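Local coordinates for putative polysaccharide binding proteins (DUF1812) (Bacteroides thetaiotaomicron VPI-5482, PDB 3GF8), which is of unknown function but is probably a lipid-anchored outer-membrane protein that takes part in fimbrial assembly or anchoring, with polysaccharide binding also suggested, at residues Ile242-Met247 against Val280-Asn285; Asn249-Asn254 against Gln258-Arg263. One frame throughout, in Å; residues are numbered along the deposited sequence. Where two conformers were deposited one is given.

Interaction 1 (Ile242-Met247 against Val280-Asn285); sequences IDYLAM and VQIVVN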
ATOM      1  N   ILE A 242      -0.989  -3.076 -13.353  1.00 27.98           N
ATOM      2  CA  ILE A 242      -1.799  -1.871 -13.205  1.00 27.83           C
ATOM      3  C   ILE A 242      -2.850  -1.839 -14.312  1.00 30.03           C
ATOM      4  O   ILE A 242      -4.010  -1.497 -14.095  1.00 26.98           O
ATOM      5  CB  ILE A 242      -0.990  -0.585 -13.316  1.00 26.37           C
ATOM      6  CG1 ILE A 242       0.103  -0.518 -12.232  1.00 28.45           C
ATOM      7  CG2 ILE A 242      -1.972   0.631 -13.270  1.00 20.70           C
ATOM      8  CD1 ILE A 242      -0.387  -0.669 -10.754  1.00 20.11           C
ATOM      9  N   ASP A 243      -2.416  -2.185 -15.518  1.00 31.09           N
ATOM     10  CA  ASP A 243      -3.310  -2.202 -16.659  1.00 32.24           C
ATOM     11  C   ASP A 243      -4.425  -3.242 -16.557  1.00 30.11           C
ATOM     12  O   ASP A 243      -5.567  -2.989 -16.928  1.00 29.85           O
ATOM     13  CB  ASP A 243      -2.522  -2.460 -17.916  1.00 32.69           C
ATOM     14  CG  ASP A 243      -3.048  -1.707 -19.023  1.00 39.80           C
ATOM     15  OD1 ASP A 243      -2.858  -0.480 -18.980  1.00 49.74           O
ATOM     16  OD2 ASP A 243      -3.694  -2.322 -19.899  1.00 61.17           O
ATOM     17  N   TYR A 244      -4.081  -4.418 -16.065  1.00 28.93           N
ATOM     18  CA  TYR A 244      -5.088  -5.446 -15.815  1.00 30.16           C
ATOM     19  C   TYR A 244      -6.089  -4.981 -14.769  1.00 31.15           C
ATOM     20  O   TYR A 244      -7.273  -5.256 -14.890  1.00 31.84           O
ATOM     21  CB  TYR A 244      -4.425  -6.768 -15.408  1.00 30.28           C
ATOM     22  CG  TYR A 244      -3.969  -7.619 -16.594  1.00 28.72           C
ATOM     23  CD1 TYR A 244      -3.271  -7.063 -17.649  1.00 29.08           C
ATOM     24  CD2 TYR A 244      -4.241  -8.972 -16.638  1.00 33.34           C
ATOM     25  CE1 TYR A 244      -2.861  -7.816 -18.684  1.00 33.15           C
ATOM     26  CE2 TYR A 244      -3.843  -9.745 -17.701  1.00 28.07           C
ATOM     27  CZ  TYR A 244      -3.162  -9.168 -18.710  1.00 29.11           C
ATOM     28  OH  TYR A 244      -2.756  -9.933 -19.756  1.00 25.56           O
ATOM     29  N   LEU A 245      -5.625  -4.270 -13.739  1.00 30.72           N
ATOM     30  CA  LEU A 245      -6.553  -3.770 -12.734  1.00 30.12           C
ATOM     31  C   LEU A 245      -7.360  -2.585 -13.289  1.00 29.88           C
ATOM     32  O   LEU A 245      -8.537  -2.458 -12.988  1.00 25.62           O
ATOM     33  CB  LEU A 245      -5.826  -3.406 -11.432  1.00 30.53           C
ATOM     34  CG  LEU A 245      -5.296  -4.613 -10.638  1.00 33.50           C
ATOM     35  CD1 LEU A 245      -4.410  -4.143  -9.549  1.00 22.34           C
ATOM     36  CD2 LEU A 245      -6.398  -5.448 -10.075  1.00 25.16           C
ATOM     37  N   ALA A 246      -6.736  -1.741 -14.116  1.00 29.53           N
ATOM     38  CA  ALA A 246      -7.441  -0.598 -14.708  1.00 31.79           C
ATOM     39  C   ALA A 246      -8.574  -1.063 -15.625  1.00 34.57           C
ATOM     40  O   ALA A 246      -9.624  -0.446 -15.619  1.00 38.48           O
ATOM     41  CB  ALA A 246      -6.451   0.374 -15.464  1.00 29.70           C
HETATM   42  N   MSE A 247      -8.377  -2.145 -16.388  1.00 35.86           N
HETATM   43  CA  MSE A 247      -9.385  -2.735 -17.283  0.50 36.35           C
HETATM   44  C   MSE A 247     -10.620  -3.185 -16.463  1.00 35.56           C
HETATM   45  O   MSE A 247     -11.669  -3.438 -17.004  1.00 32.85           O
HETATM   46  CB  MSE A 247      -8.818  -3.979 -18.066  0.50 36.85           C
HETATM   47  CG  MSE A 247      -7.651  -3.774 -19.165  0.50 42.02           C
HETATM   48 SE   MSE A 247      -6.712  -5.483 -19.845  0.38 47.58          SE
HETATM   49  CE  MSE A 247      -4.848  -4.906 -19.937  0.50 20.33           C
ATOM     50  N   VAL A 280      -6.708 -15.766 -20.587  1.00 23.95           N
ATOM     51  CA  VAL A 280      -7.983 -15.739 -21.265  1.00 24.24           C
ATOM     52  C   VAL A 280      -8.949 -14.876 -20.476  1.00 26.69           C
ATOM     53  O   VAL A 280      -9.660 -14.009 -21.039  1.00 26.90           O
ATOM     54  CB  VAL A 280      -8.528 -17.132 -21.491  1.00 22.83           C
ATOM     55  CG1 VAL A 280      -9.902 -17.041 -22.154  1.00 24.22           C
ATOM     56  CG2 VAL A 280      -7.526 -17.911 -22.346  1.00 22.35           C
ATOM     57  N   GLN A 281      -8.949 -15.084 -19.168  1.00 25.80           N
ATOM     58  CA  GLN A 281      -9.744 -14.273 -18.281  1.00 27.06           C
ATOM     59  C   GLN A 281      -9.118 -14.263 -16.917  1.00 26.15           C
ATOM     60  O   GLN A 281      -8.352 -15.171 -16.591  1.00 26.50           O
ATOM     61  CB  GLN A 281     -11.174 -14.818 -18.194  1.00 29.84           C
ATOM     62  CG  GLN A 281     -11.253 -16.276 -17.817  1.00 36.48           C
ATOM     63  CD  GLN A 281     -12.626 -16.682 -17.279  1.00 41.60           C
ATOM     64  OE1 GLN A 281     -13.666 -16.428 -17.908  1.00 34.47           O
ATOM     65  NE2 GLN A 281     -12.625 -17.345 -16.116  1.00 40.62           N
ATOM     66  N   ILE A 282      -9.433 -13.221 -16.152  1.00 22.77           N
ATOM     67  CA  ILE A 282      -9.061 -13.136 -14.761  1.00 23.90           C
ATOM     68  C   ILE A 282     -10.289 -12.991 -13.867  1.00 20.98           C
ATOM     69  O   ILE A 282     -11.359 -12.545 -14.288  1.00 21.89           O
ATOM     70  CB  ILE A 282      -8.063 -11.966 -14.494  1.00 23.60           C
ATOM     71  CG1 ILE A 282      -8.750 -10.607 -14.643  1.00 26.51           C
ATOM     72  CG2 ILE A 282      -6.894 -12.090 -15.435  1.00 22.63           C
ATOM     73  CD1 ILE A 282      -7.805  -9.449 -14.718  1.00 26.86           C
ATOM     74  N   VAL A 283     -10.126 -13.341 -12.605  1.00 21.48           N
ATOM     75  CA  VAL A 283     -11.150 -13.092 -11.647  1.00 17.72           C
ATOM     76  C   VAL A 283     -10.464 -12.298 -10.573  1.00 23.25           C
ATOM     77  O   VAL A 283      -9.473 -12.759  -9.996  1.00 23.15           O
ATOM     78  CB  VAL A 283     -11.728 -14.366 -11.135  1.00 17.46           C
ATOM     79  CG1 VAL A 283     -12.819 -14.096  -9.999  1.00 14.74           C
ATOM     80  CG2 VAL A 283     -12.339 -15.099 -12.262  1.00 16.07           C
ATOM     81  N   VAL A 284     -10.954 -11.080 -10.352  1.00 23.28           N
ATOM     82  CA  VAL A 284     -10.429 -10.193  -9.313  1.00 22.76           C
ATOM     83  C   VAL A 284     -11.487 -10.054  -8.253  1.00 21.36           C
ATOM     84  O   VAL A 284     -12.558  -9.528  -8.507  1.00 24.37           O
ATOM     85  CB  VAL A 284     -10.061  -8.828  -9.872  1.00 21.45           C
ATOM     86  CG1 VAL A 284      -9.432  -7.916  -8.767  1.00 18.26           C
ATOM     87  CG2 VAL A 284      -9.136  -9.003 -11.067  1.00 22.91           C
ATOM     88  N   ASN A 285     -11.195 -10.561  -7.069  1.00 23.92           N
ATOM     89  CA  ASN A 285     -12.150 -10.533  -5.956  1.00 23.68           C
ATOM     90  C   ASN A 285     -13.573 -10.907  -6.418  1.00 23.99           C
ATOM     91  O   ASN A 285     -14.541 -10.215  -6.136  1.00 25.53           O
ATOM     92  CB  ASN A 285     -12.111  -9.157  -5.277  1.00 24.45           C
ATOM     93  CG  ASN A 285     -10.763  -8.849  -4.619  1.00 23.70           C
ATOM     94  OD1 ASN A 285     -10.023  -9.766  -4.296  1.00 24.92           O
ATOM     95  ND2 ASN A 285     -10.439  -7.544  -4.421  1.00 25.62           N
TER

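Interaction 2 (Asn249-Asn254 against Gln258-Arg263); sequences NAEGKN and QEYLDR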
ATOM      1  N   ASN A 249     -13.614  -3.174 -13.355  1.00 39.51           N
ATOM      2  CA  ASN A 249     -14.675  -2.211 -13.016  1.00 39.38           C
ATOM      3  C   ASN A 249     -14.601  -1.631 -11.606  1.00 34.09           C
ATOM      4  O   ASN A 249     -15.614  -1.170 -11.063  1.00 32.45           O
ATOM      5  CB  ASN A 249     -16.040  -2.910 -13.201  1.00 42.03           C
ATOM      6  CG  ASN A 249     -16.183  -4.225 -12.343  1.00 53.04           C
ATOM      7  OD1 ASN A 249     -15.189  -4.830 -11.862  1.00 50.84           O
ATOM      8  ND2 ASN A 249     -17.433  -4.656 -12.170  1.00 60.45           N
ATOM      9  N   ALA A 250     -13.420  -1.673 -10.988  1.00 33.61           N
ATOM     10  CA  ALA A 250     -13.281  -1.275  -9.563  1.00 31.07           C
ATOM     11  C   ALA A 250     -14.351  -2.004  -8.717  1.00 29.03           C
ATOM     12  O   ALA A 250     -15.047  -1.426  -7.864  1.00 29.17           O
ATOM     13  CB  ALA A 250     -13.392   0.221  -9.410  1.00 27.17           C
ATOM     14  N   GLU A 251     -14.492  -3.283  -9.009  1.00 28.88           N
ATOM     15  CA  GLU A 251     -15.382  -4.155  -8.261  1.00 32.01           C
ATOM     16  C   GLU A 251     -16.814  -3.648  -8.254  1.00 32.68           C
ATOM     17  O   GLU A 251     -17.530  -3.773  -7.283  1.00 33.31           O
ATOM     18  CB  GLU A 251     -14.825  -4.389  -6.849  1.00 31.62           C
ATOM     19  CG  GLU A 251     -13.437  -5.064  -6.914  1.00 33.39           C
ATOM     20  CD  GLU A 251     -12.854  -5.362  -5.542  1.00 33.78           C
ATOM     21  OE1 GLU A 251     -13.645  -5.733  -4.648  1.00 32.39           O
ATOM     22  OE2 GLU A 251     -11.614  -5.236  -5.376  1.00 28.35           O
ATOM     23  N   GLY A 252     -17.217  -3.072  -9.373  1.00 37.20           N
ATOM     24  CA  GLY A 252     -18.593  -2.641  -9.557  1.00 38.81           C
ATOM     25  C   GLY A 252     -18.827  -1.243  -9.068  1.00 40.09           C
ATOM     26  O   GLY A 252     -19.952  -0.780  -9.075  1.00 41.40           O
ATOM     27  N   LYS A 253     -17.779  -0.554  -8.624  1.00 41.68           N
ATOM     28  CA  LYS A 253     -17.973   0.793  -8.119  1.00 40.96           C
ATOM     29  C   LYS A 253     -17.617   1.817  -9.169  1.00 41.05           C
ATOM     30  O   LYS A 253     -17.081   1.479 -10.238  1.00 42.09           O
ATOM     31  CB  LYS A 253     -17.193   1.002  -6.825  1.00 42.49           C
ATOM     32  CG  LYS A 253     -17.598  -0.017  -5.767  1.00 45.73           C
ATOM     33  CD  LYS A 253     -17.727   0.604  -4.389  1.00 52.12           C
ATOM     34  CE  LYS A 253     -17.673  -0.438  -3.277  1.00 50.70           C
ATOM     35  NZ  LYS A 253     -18.858  -1.316  -3.299  1.00 53.74           N
ATOM     36  N   ASN A 254     -17.985   3.058  -8.860  1.00 43.00           N
ATOM     37  CA  ASN A 254     -17.730   4.238  -9.704  1.00 46.94           C
ATOM     38  C   ASN A 254     -16.437   4.879  -9.226  1.00 47.95           C
ATOM     39  O   ASN A 254     -16.463   5.889  -8.504  1.00 50.93           O
ATOM     40  CB  ASN A 254     -18.881   5.274  -9.601  1.00 46.26           C
ATOM     41  N   GLN A 258      -7.011   5.298  -9.801  1.00 27.42           N
ATOM     42  CA  GLN A 258      -6.185   5.571  -8.612  1.00 23.56           C
ATOM     43  C   GLN A 258      -6.974   5.406  -7.331  1.00 27.58           C
ATOM     44  O   GLN A 258      -6.453   4.961  -6.319  1.00 28.91           O
ATOM     45  CB  GLN A 258      -5.569   6.962  -8.628  1.00 22.99           C
ATOM     46  CG  GLN A 258      -4.529   7.155  -7.471  1.00 20.66           C
ATOM     47  CD  GLN A 258      -3.383   6.151  -7.555  1.00 24.28           C
ATOM     48  OE1 GLN A 258      -2.695   6.100  -8.557  1.00 26.56           O
ATOM     49  NE2 GLN A 258      -3.219   5.313  -6.517  1.00 24.43           N
ATOM     50  N   GLU A 259      -8.243   5.781  -7.384  1.00 28.00           N
ATOM     51  CA  GLU A 259      -9.087   5.672  -6.236  1.00 26.84           C
ATOM     52  C   GLU A 259      -9.351   4.236  -5.877  1.00 25.41           C
ATOM     53  O   GLU A 259      -9.344   3.902  -4.693  1.00 22.57           O
ATOM     54  CB  GLU A 259     -10.395   6.408  -6.443  1.00 26.23           C
ATOM     55  CG  GLU A 259     -11.261   6.356  -5.190  1.00 33.26           C
ATOM     56  CD  GLU A 259     -12.422   7.338  -5.214  1.00 46.03           C
ATOM     57  OE1 GLU A 259     -12.621   8.034  -6.260  1.00 49.65           O
ATOM     58  OE2 GLU A 259     -13.124   7.401  -4.173  1.00 37.26           O
ATOM     59  N   TYR A 260      -9.563   3.386  -6.888  1.00 27.64           N
ATOM     60  CA  TYR A 260      -9.704   1.957  -6.642  1.00 27.04           C
ATOM     61  C   TYR A 260      -8.402   1.374  -6.080  1.00 28.09           C
ATOM     62  O   TYR A 260      -8.397   0.647  -5.084  1.00 28.39           O
ATOM     63  CB  TYR A 260     -10.073   1.227  -7.910  1.00 25.51           C
ATOM     64  CG  TYR A 260     -10.128  -0.267  -7.750  1.00 27.56           C
ATOM     65  CD1 TYR A 260     -10.938  -0.851  -6.792  1.00 29.20           C
ATOM     66  CD2 TYR A 260      -9.379  -1.106  -8.578  1.00 29.16           C
ATOM     67  CE1 TYR A 260     -10.992  -2.231  -6.660  1.00 26.27           C
ATOM     68  CE2 TYR A 260      -9.456  -2.476  -8.475  1.00 31.33           C
ATOM     69  CZ  TYR A 260     -10.254  -3.032  -7.503  1.00 28.16           C
ATOM     70  OH  TYR A 260     -10.308  -4.384  -7.383  1.00 26.15           O
ATOM     71  N   LEU A 261      -7.291   1.714  -6.714  1.00 28.73           N
ATOM     72  CA  LEU A 261      -5.988   1.233  -6.246  1.00 29.53           C
ATOM     73  C   LEU A 261      -5.677   1.642  -4.783  1.00 27.77           C
ATOM     74  O   LEU A 261      -5.065   0.870  -4.022  1.00 29.09           O
ATOM     75  CB  LEU A 261      -4.885   1.715  -7.175  1.00 29.01           C
ATOM     76  CG  LEU A 261      -4.940   1.162  -8.602  1.00 28.51           C
ATOM     77  CD1 LEU A 261      -3.743   1.742  -9.418  1.00 28.61           C
ATOM     78  CD2 LEU A 261      -4.977  -0.364  -8.596  1.00 20.19           C
ATOM     79  N   ASP A 262      -6.105   2.831  -4.385  1.00 26.02           N
ATOM     80  CA  ASP A 262      -5.859   3.302  -3.020  1.00 24.77           C
ATOM     81  C   ASP A 262      -6.814   2.674  -2.054  1.00 23.04           C
ATOM     82  O   ASP A 262      -6.414   2.260  -0.938  1.00 25.69           O
ATOM     83  CB  ASP A 262      -6.022   4.810  -2.890  1.00 27.78           C
ATOM     84  CG  ASP A 262      -4.918   5.578  -3.552  1.00 25.27           C
ATOM     85  OD1 ASP A 262      -3.785   5.072  -3.660  1.00 37.07           O
ATOM     86  OD2 ASP A 262      -5.194   6.708  -3.968  1.00 32.21           O
ATOM     87  N   ARG A 263      -8.073   2.598  -2.456  1.00 20.22           N
ATOM     88  CA  ARG A 263      -9.109   2.106  -1.547  1.00 23.56           C
ATOM     89  C   ARG A 263      -9.035   0.615  -1.295  1.00 24.92           C
ATOM     90  O   ARG A 263      -9.317   0.159  -0.197  1.00 26.23           O
ATOM     91  CB  ARG A 263     -10.500   2.423  -2.086  1.00 25.28           C
ATOM     92  CG  ARG A 263     -11.042   3.766  -1.687  1.00 26.90           C
ATOM     93  CD  ARG A 263     -12.494   3.838  -2.126  1.00 35.84           C
ATOM     94  NE  ARG A 263     -12.997   5.197  -2.092  1.00 35.88           N
ATOM     95  CZ  ARG A 263     -13.495   5.798  -1.017  1.00 35.77           C
ATOM     96  NH1 ARG A 263     -13.598   5.174   0.161  1.00 27.86           N
ATOM     97  NH2 ARG A 263     -13.917   7.048  -1.138  1.00 35.34           N
TER

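Interaction 1 (Ile242-Met247 against Val280-Asn285)
Tyr244 and Ile282 meet where helix 241-246 lies against strand 279-284, the ring's CD2 coming 4.1 Å from the terminal methyl CD1 of Ile282. The methyl approaches the ring obliquely. In Ile282, CG1 sits between the backbone N and the carbonyl carbon (chi1 70°), and with the chain extended beyond it this carries CD1 out to the tyrosine. A second apolar pair lies two residues further along the strand and one further along the helix. There Leu245 CD2 stands 4.1 Å from Val284 CG1, the two side chains crossing at about a right angle. The Val284 methyl that does the touching is the branch anti to the backbone N (chi1 -177°). The backbones stay well apart, with Tyr244 CA 8.7 Å from Ile282 CA and Leu245 CA 8.2 Å from Val284 CA, and only 151 Å² is buried in all.

These four side chains form the tight, buried part, and neighbours complete their packing: Phe271 and His289 lie against Ile282, Ile291 against Tyr244, Tyr267 and Leu261 against Leu245, Tyr260 against Val284. The flanks are looser. Gln281 and Val283, both partly exposed, meet Phe272 and Val288 of the neighbouring strands rather than the helix, while Asp243 and Ala246, also partly exposed, do not touch the strand segment. Near the start of that segment, Val280 and Gln281 both face Phe272 in a classic beta bulge. The phenol OH of Tyr244 is bonded to Gln296 O, of the last residue of the chain, so the ring's polar end is satisfied outside the contact. Between helix and strand the chemistry is therefore wholly apolar: carbon meets carbon at van der Waals distance, and the association rests on burial of apolar groups, with no directional bond between the two segments.

Interaction 2 (Asn249-Asn254 against Gln258-Arg263)
Ala250 CA lies 5.6 Å from Tyr260 CA, where the loop after helix 241-246 turns back on helix 257-263. Ala250 and Glu251 both have left-handed backbone angles, and the turn is held by Gly252 N to Asn249 O and Lys253 N to Ala250 O. Tyr260 reaches across from the helix, CG anti to its own N (chi1 175°). Ala250 sits over one face of the ring in a CH-pi contact, its CA 3.7 Å from the ring centroid, while its CB touches the ring's CG. At the ring's edge, in plane, Tyr260 OH donates to the anti lone pair of Glu251 OE2 at 2.5 Å, the carboxylate turned 85° from the ring. Gln264 and Asn285 are further donors to OE2, and three bonds to one oxygen probably favour the ionised form. A phenylalanine in place of the tyrosine would probably keep the alanine packing but leave Glu251 OE2 without its phenol donor and the loop less firmly tied. On the helix, Arg263 NE and NH2 both bind Glu259 OE2 one turn back. The whole is a loop between two short helices, folded back onto the second, where it packs on and bonds to Tyr260.

In the fold
Interaction 2 is nested inside the loop that interaction 1 closes, and their centres lie 12 Å apart. Three contacts join them. Asn285 ND2, just past the end of strand 279-284, reaches Glu251 OE2 at 2.8 Å; Val284 CG1 packs 3.9 Å from Tyr260 OH; and Leu245 CD1 lies 3.9 Å from Leu261 CD2, bringing helices 241-246 and 257-263 together. The apolar helix-strand contact thus continues into the hydrogen bonds around Glu251 OE2. Both belong to the region assigned to the Mfa2 anchor family of the transthyretin clan. Interaction 1 sets helix 241-246 on strand 279-284, interaction 2 ties the following loop to helix 257-263, and the Asn285 and Val284 contacts join that unit to the strand.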